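Local coordinates for protein AvrRxo1-ORF2 (Xanthomonas oryzae pv. oryzicola, PDB 4Z8T) that binds the type III effector AvrRxo1-ORF1, which carries a polynucleotide kinase domain, and probably serves as its chaperone, at residues S26-A31 against M73-Y78; E41-E46 against I69-Y74. One frame throughout, in Å; residues are numbered along the deposited sequence.

Interaction 1: residues S26-A31 against M73-Y78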
loop_
_atom_site.group_PDB
_atom_site.type_symbol
_atom_site.label_atom_id
_atom_site.label_comp_id
_atom_site.label_asym_id
_atom_site.label_seq_id
_atom_site.Cartn_x
_atom_site.Cartn_y
_atom_site.Cartn_z
ATOM N N SER B 26 15.212 0.260 -0.150
ATOM C CA SER B 26 14.678 -0.213 -1.421
ATOM C C SER B 26 14.092 0.895 -2.298
ATOM O O SER B 26 14.338 0.924 -3.515
ATOM C CB SER B 26 13.628 -1.296 -1.185
ATOM O OG SER B 26 13.066 -1.668 -2.422
ATOM N N ASP B 27 13.316 1.796 -1.695
ATOM C CA ASP B 27 12.759 2.919 -2.435
ATOM C C ASP B 27 13.853 3.676 -3.182
ATOM O O ASP B 27 13.661 4.073 -4.336
ATOM C CB ASP B 27 12.033 3.904 -1.504
ATOM C CG ASP B 27 10.696 3.382 -0.998
ATOM O OD1 ASP B 27 10.132 2.440 -1.596
ATOM O OD2 ASP B 27 10.198 3.939 0.010
ATOM N N LEU B 28 14.994 3.869 -2.524
ATOM C CA LEU B 28 16.093 4.635 -3.120
ATOM C C LEU B 28 16.800 3.810 -4.182
ATOM O O LEU B 28 17.073 4.311 -5.271
ATOM C CB LEU B 28 17.079 5.121 -2.053
ATOM C CG LEU B 28 18.305 5.886 -2.573
ATOM C CD1 LEU B 28 17.886 7.086 -3.396
ATOM C CD2 LEU B 28 19.202 6.325 -1.416
ATOM N N GLU B 29 17.058 2.541 -3.885
ATOM C CA GLU B 29 17.701 1.650 -4.858
ATOM C C GLU B 29 16.896 1.563 -6.151
ATOM O O GLU B 29 17.448 1.721 -7.247
ATOM C CB GLU B 29 17.879 0.253 -4.277
ATOM C CG GLU B 29 18.853 0.167 -3.126
ATOM C CD GLU B 29 18.721 -1.139 -2.385
ATOM O OE1 GLU B 29 17.747 -1.886 -2.660
ATOM O OE2 GLU B 29 19.575 -1.419 -1.520
ATOM N N LEU B 30 15.593 1.319 -6.035
ATOM C CA LEU B 30 14.755 1.232 -7.231
ATOM C C LEU B 30 14.677 2.549 -7.986
ATOM O O LEU B 30 14.684 2.569 -9.214
ATOM C CB LEU B 30 13.347 0.743 -6.870
ATOM C CG LEU B 30 13.296 -0.679 -6.326
ATOM C CD1 LEU B 30 11.890 -0.953 -5.822
ATOM C CD2 LEU B 30 13.678 -1.655 -7.425
ATOM N N ALA B 31 14.603 3.652 -7.246
ATOM C CA ALA B 31 14.508 4.963 -7.857
ATOM C C ALA B 31 15.765 5.277 -8.664
ATOM O O ALA B 31 15.674 5.896 -9.721
ATOM C CB ALA B 31 14.274 6.021 -6.803
HETATM N N MSE B 73 15.126 12.784 -1.409
HETATM C CA MSE B 73 13.961 13.516 -1.903
HETATM C C MSE B 73 13.976 13.611 -3.427
HETATM O O MSE B 73 12.981 13.359 -4.095
HETATM C CB MSE B 73 13.890 14.915 -1.277
HETATM C CG MSE B 73 12.717 15.720 -1.764
HETATM SE SE MSE B 73 12.785 17.513 -0.997
HETATM C CE MSE B 73 12.746 16.994 0.848
ATOM N N TYR B 74 15.137 13.945 -3.978
ATOM C CA TYR B 74 15.291 14.108 -5.413
ATOM C C TYR B 74 14.896 12.837 -6.166
ATOM O O TYR B 74 14.122 12.882 -7.123
ATOM C CB TYR B 74 16.753 14.465 -5.691
ATOM C CG TYR B 74 17.138 14.639 -7.147
ATOM C CD1 TYR B 74 16.602 15.660 -7.914
ATOM C CD2 TYR B 74 18.067 13.793 -7.737
ATOM C CE1 TYR B 74 16.973 15.829 -9.238
ATOM C CE2 TYR B 74 18.444 13.956 -9.054
ATOM C CZ TYR B 74 17.894 14.971 -9.797
ATOM O OH TYR B 74 18.264 15.136 -11.110
ATOM N N TYR B 75 15.414 11.705 -5.709
ATOM C CA TYR B 75 15.214 10.448 -6.421
ATOM C C TYR B 75 13.899 9.758 -6.094
ATOM O O TYR B 75 13.255 9.222 -6.987
ATOM C CB TYR B 75 16.360 9.482 -6.150
ATOM C CG TYR B 75 17.614 9.828 -6.924
ATOM C CD1 TYR B 75 17.597 9.874 -8.312
ATOM C CD2 TYR B 75 18.803 10.099 -6.268
ATOM C CE1 TYR B 75 18.744 10.188 -9.029
ATOM C CE2 TYR B 75 19.961 10.413 -6.978
ATOM C CZ TYR B 75 19.914 10.455 -8.357
ATOM O OH TYR B 75 21.042 10.768 -9.082
ATOM N N VAL B 76 13.520 9.757 -4.818
ATOM C CA VAL B 76 12.361 8.973 -4.384
ATOM C C VAL B 76 11.061 9.754 -4.479
ATOM O O VAL B 76 10.047 9.232 -4.945
ATOM C CB VAL B 76 12.547 8.448 -2.961
ATOM C CG1 VAL B 76 11.332 7.651 -2.522
ATOM C CG2 VAL B 76 13.777 7.575 -2.893
ATOM N N GLU B 77 11.085 11.013 -4.058
ATOM C CA GLU B 77 9.848 11.792 -4.025
ATOM C C GLU B 77 9.518 12.506 -5.321
ATOM O O GLU B 77 8.357 12.798 -5.586
ATOM C CB GLU B 77 9.898 12.811 -2.895
ATOM C CG GLU B 77 9.870 12.224 -1.519
ATOM C CD GLU B 77 9.815 13.316 -0.475
ATOM O OE1 GLU B 77 10.712 13.361 0.396
ATOM O OE2 GLU B 77 8.875 14.146 -0.540
ATOM N N TYR B 78 10.533 12.803 -6.130
ATOM C CA TYR B 78 10.291 13.532 -7.376
ATOM C C TYR B 78 10.907 12.811 -8.566
ATOM O O TYR B 78 11.826 13.335 -9.213
ATOM C CB TYR B 78 10.790 14.982 -7.260
ATOM C CG TYR B 78 10.064 15.738 -6.164
ATOM C CD1 TYR B 78 8.884 16.418 -6.427
ATOM C CD2 TYR B 78 10.540 15.730 -4.860
ATOM C CE1 TYR B 78 8.206 17.086 -5.427
ATOM C CE2 TYR B 78 9.868 16.394 -3.847
ATOM C CZ TYR B 78 8.700 17.071 -4.143
ATOM O OH TYR B 78 8.025 17.726 -3.145
#
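Helical residues 26-31 and 73-77 cross almost at a right angle (89°), their axes approaching to 8.6 Å, with Ala31 and Tyr75 as the nearest CA pair. So close a passage rests on the small side chain of Ala31, whose methyl points at the other helix: its CB lies 3.4 Å from the carbonyl O of Tyr75 and 4.1 Å from Tyr75 CB. Val76, next along from Tyr75, packs one turn earlier on the long helix, against Asp27 and Leu28. With CG1 anti to the backbone N and CG2 beside it, the two methyls divide the work: CG2 presses on the backbone of the long helix, 3.7 Å from Leu28 CA, and also meets the carbonyl O of Asp27, whereas CG1 touches Asp27 CB at 3.9 Å. Leu28 sets out across the contact rather than into it, but its CG, anti to the backbone N, carries CD1 back to within 4.0 Å of Tyr75 CB, where it also meets Val76 CG2. Apart from these backbone carbonyls the meeting surfaces are apolar. The polar ends are engaged further off: the carboxylate of Asp27 forms a salt bridge through OD1 with Arg19 of the second subunit, another copy of this protein, and the Tyr75 ring leads away, its OH hydrogen-bonded to the backbone N of Phe43. One face of that ring is covered by Tyr74 CD2. The crossing thus fastens the last turn of helix 63-77 to the long helix 6-38, with Leu32 and Ala35 continuing the packing on Tyr75, while Met73 and Tyr78 lean on helix 84-94.

Interaction 2: residues E41-E46 against I69-Y74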
loop_
_atom_site.group_PDB
_atom_site.type_symbol
_atom_site.label_atom_id
_atom_site.label_comp_id
_atom_site.label_asym_id
_atom_site.label_seq_id
_atom_site.Cartn_x
_atom_site.Cartn_y
_atom_site.Cartn_z
ATOM N N GLU B 41 19.321 13.673 -14.317
ATOM C CA GLU B 41 20.599 14.258 -13.918
ATOM C C GLU B 41 21.094 13.678 -12.595
ATOM O O GLU B 41 20.325 13.522 -11.640
ATOM C CB GLU B 41 20.488 15.787 -13.830
ATOM C CG GLU B 41 21.768 16.496 -13.421
ATOM C CD GLU B 41 21.621 18.008 -13.419
ATOM O OE1 GLU B 41 20.563 18.511 -13.859
ATOM O OE2 GLU B 41 22.570 18.695 -12.980
ATOM N N ARG B 42 22.373 13.331 -12.550
ATOM C CA ARG B 42 22.978 12.767 -11.351
ATOM C C ARG B 42 22.915 13.755 -10.190
ATOM O O ARG B 42 23.218 14.936 -10.365
ATOM C CB ARG B 42 24.435 12.415 -11.622
ATOM C CG ARG B 42 25.122 11.779 -10.441
ATOM C CD ARG B 42 25.272 10.288 -10.650
ATOM N NE ARG B 42 26.091 10.005 -11.825
ATOM C CZ ARG B 42 26.644 8.825 -12.089
ATOM N NH1 ARG B 42 26.471 7.805 -11.257
ATOM N NH2 ARG B 42 27.375 8.667 -13.186
ATOM N N PHE B 43 22.537 13.280 -9.003
ATOM C CA PHE B 43 22.408 14.195 -7.874
ATOM C C PHE B 43 23.752 14.747 -7.410
ATOM O O PHE B 43 24.683 13.992 -7.102
ATOM C CB PHE B 43 21.661 13.572 -6.695
ATOM C CG PHE B 43 21.405 14.549 -5.581
ATOM C CD1 PHE B 43 20.392 15.492 -5.692
ATOM C CD2 PHE B 43 22.197 14.552 -4.443
ATOM C CE1 PHE B 43 20.165 16.409 -4.680
ATOM C CE2 PHE B 43 21.971 15.465 -3.428
ATOM C CZ PHE B 43 20.956 16.391 -3.549
ATOM N N ASP B 44 23.810 16.076 -7.339
ATOM C CA ASP B 44 25.020 16.828 -7.033
ATOM C C ASP B 44 24.642 17.889 -6.000
ATOM O O ASP B 44 24.118 18.940 -6.359
ATOM C CB ASP B 44 25.526 17.485 -8.328
ATOM C CG ASP B 44 26.803 18.294 -8.143
ATOM O OD1 ASP B 44 26.903 19.100 -7.189
ATOM O OD2 ASP B 44 27.707 18.146 -8.992
ATOM N N LEU B 45 24.904 17.608 -4.724
ATOM C CA LEU B 45 24.505 18.509 -3.637
ATOM C C LEU B 45 25.128 19.898 -3.777
ATOM O O LEU B 45 24.463 20.914 -3.567
ATOM C CB LEU B 45 24.855 17.908 -2.270
ATOM C CG LEU B 45 24.521 18.793 -1.064
ATOM C CD1 LEU B 45 23.019 19.061 -0.989
ATOM C CD2 LEU B 45 25.034 18.195 0.245
ATOM N N GLU B 46 26.405 19.933 -4.145
ATOM C CA GLU B 46 27.122 21.193 -4.282
ATOM C C GLU B 46 26.556 22.068 -5.400
ATOM O O GLU B 46 26.396 23.276 -5.220
ATOM C CB GLU B 46 28.617 20.937 -4.480
ATOM C CG GLU B 46 29.246 20.142 -3.343
ATOM C CD GLU B 46 30.741 19.948 -3.513
ATOM O OE1 GLU B 46 31.289 20.390 -4.548
ATOM O OE2 GLU B 46 31.366 19.353 -2.609
ATOM N N ILE B 69 19.059 13.787 3.037
ATOM C CA ILE B 69 17.723 14.365 2.911
ATOM C C ILE B 69 17.399 14.717 1.457
ATOM O O ILE B 69 16.344 14.339 0.934
ATOM C CB ILE B 69 17.560 15.631 3.794
ATOM C CG1 ILE B 69 17.467 15.252 5.273
ATOM C CG2 ILE B 69 16.322 16.409 3.398
ATOM C CD1 ILE B 69 17.655 16.429 6.211
ATOM N N TYR B 70 18.300 15.439 0.796
ATOM C CA TYR B 70 17.991 15.964 -0.526
ATOM C C TYR B 70 18.211 14.976 -1.655
ATOM O O TYR B 70 17.480 15.001 -2.639
ATOM C CB TYR B 70 18.698 17.300 -0.791
ATOM C CG TYR B 70 18.106 18.389 0.056
ATOM C CD1 TYR B 70 16.856 18.919 -0.241
ATOM C CD2 TYR B 70 18.769 18.853 1.176
ATOM C CE1 TYR B 70 16.293 19.896 0.550
ATOM C CE2 TYR B 70 18.218 19.830 1.967
ATOM C CZ TYR B 70 16.982 20.346 1.649
ATOM O OH TYR B 70 16.439 21.317 2.443
ATOM N N GLU B 71 19.205 14.109 -1.517
ATOM C CA GLU B 71 19.418 13.084 -2.533
ATOM C C GLU B 71 18.197 12.177 -2.570
ATOM O O GLU B 71 17.642 11.901 -3.637
ATOM C CB GLU B 71 20.686 12.267 -2.253
ATOM C CG GLU B 71 20.584 10.812 -2.717
ATOM C CD GLU B 71 21.873 10.271 -3.293
ATOM O OE1 GLU B 71 22.796 11.077 -3.557
ATOM O OE2 GLU B 71 21.956 9.037 -3.497
ATOM N N ARG B 72 17.767 11.733 -1.395
ATOM C CA ARG B 72 16.610 10.850 -1.304
ATOM C C ARG B 72 15.339 11.534 -1.803
ATOM O O ARG B 72 14.564 10.943 -2.548
ATOM C CB ARG B 72 16.434 10.346 0.128
ATOM C CG ARG B 72 15.163 9.570 0.348
ATOM C CD ARG B 72 15.107 8.984 1.746
ATOM N NE ARG B 72 16.113 7.946 1.912
ATOM C CZ ARG B 72 15.978 6.706 1.445
ATOM N NH1 ARG B 72 16.946 5.827 1.638
ATOM N NH2 ARG B 72 14.872 6.347 0.786
HETATM N N MSE B 73 15.126 12.784 -1.409
HETATM C CA MSE B 73 13.961 13.516 -1.903
HETATM C C MSE B 73 13.976 13.611 -3.427
HETATM O O MSE B 73 12.981 13.359 -4.095
HETATM C CB MSE B 73 13.890 14.915 -1.277
HETATM C CG MSE B 73 12.717 15.720 -1.764
HETATM SE SE MSE B 73 12.785 17.513 -0.997
HETATM C CE MSE B 73 12.746 16.994 0.848
ATOM N N TYR B 74 15.137 13.945 -3.978
ATOM C CA TYR B 74 15.291 14.108 -5.413
ATOM C C TYR B 74 14.896 12.837 -6.166
ATOM O O TYR B 74 14.122 12.882 -7.123
ATOM C CB TYR B 74 16.753 14.465 -5.691
ATOM C CG TYR B 74 17.138 14.639 -7.147
ATOM C CD1 TYR B 74 16.602 15.660 -7.914
ATOM C CD2 TYR B 74 18.067 13.793 -7.737
ATOM C CE1 TYR B 74 16.973 15.829 -9.238
ATOM C CE2 TYR B 74 18.444 13.956 -9.054
ATOM C CZ TYR B 74 17.894 14.971 -9.797
ATOM O OH TYR B 74 18.264 15.136 -11.110
#
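Phe43, in the extended link that leads into helix 45-51, drives its ring against helix 63-77 and makes the dense part of this contact. Its CG is anti to the backbone N, which sends the ring directly at the helix backbone. Glu71 CA sits over the ring centre, 3.6 Å from the centroid and 11° off the normal, a CH-pi contact made by the main chain itself. The tip atom CZ reaches Tyr70 CB at 3.7 Å, and CD2 touches Glu71 CB at 3.5 Å. Beyond CB, the Glu71 chain bends at chi2 and brings OE1 alongside CD2, its carboxylate plane steep to the ring. Phe43 and Tyr74 slide past each other in opposite directions, CD1 of the former 3.5 Å from CD2 of the latter, their planes turned by 43°. In this all-helical fold the contact docks the link between helices 6-38 and 45-51 onto helix 63-77 largely through one aromatic ring, on which Leu48 and Leu84, from helices 45-51 and 84-94, also pack. At the far end of the Tyr74 ring, OH donates to the carbonyl O of Glu41 at 2.7 Å; that oxygen lies at the ring edge, and the donor stands 27° out of the carbonyl plane. Glu41 also sets its CB beside Tyr74 OH and uses OE1 on the backbone N of Leu84. The outer side is looser: Arg42 points away into an exposed position. Asp44, also turned outward, occupies the N-cap of helix 45-51, with OD1 accepting a hydrogen bond from Glu47 N.

In the fold
Both contacts load helix 63-77 from two partners that follow one another in the chain: the long helix 6-38 in interaction 1 and the link into helix 45-51 in interaction 2. Their ranges overlap at Met73 and Tyr74, of which Tyr74 makes contacts across interaction 2. Interaction 1 is the more buried, an aliphatic helix crossing, though Asp27 and Val76 also meet the second subunit and AvrRxo1-ORF1, respectively. Interaction 2, although partly exposed, buries the larger area between its segments (318 against 226 Å²) and relies on aromatic rings plus a tyrosine-to-carbonyl hydrogen bond. Their centres are 10 Å apart, and Tyr75 joins them, CB in the crossing and OH at the link.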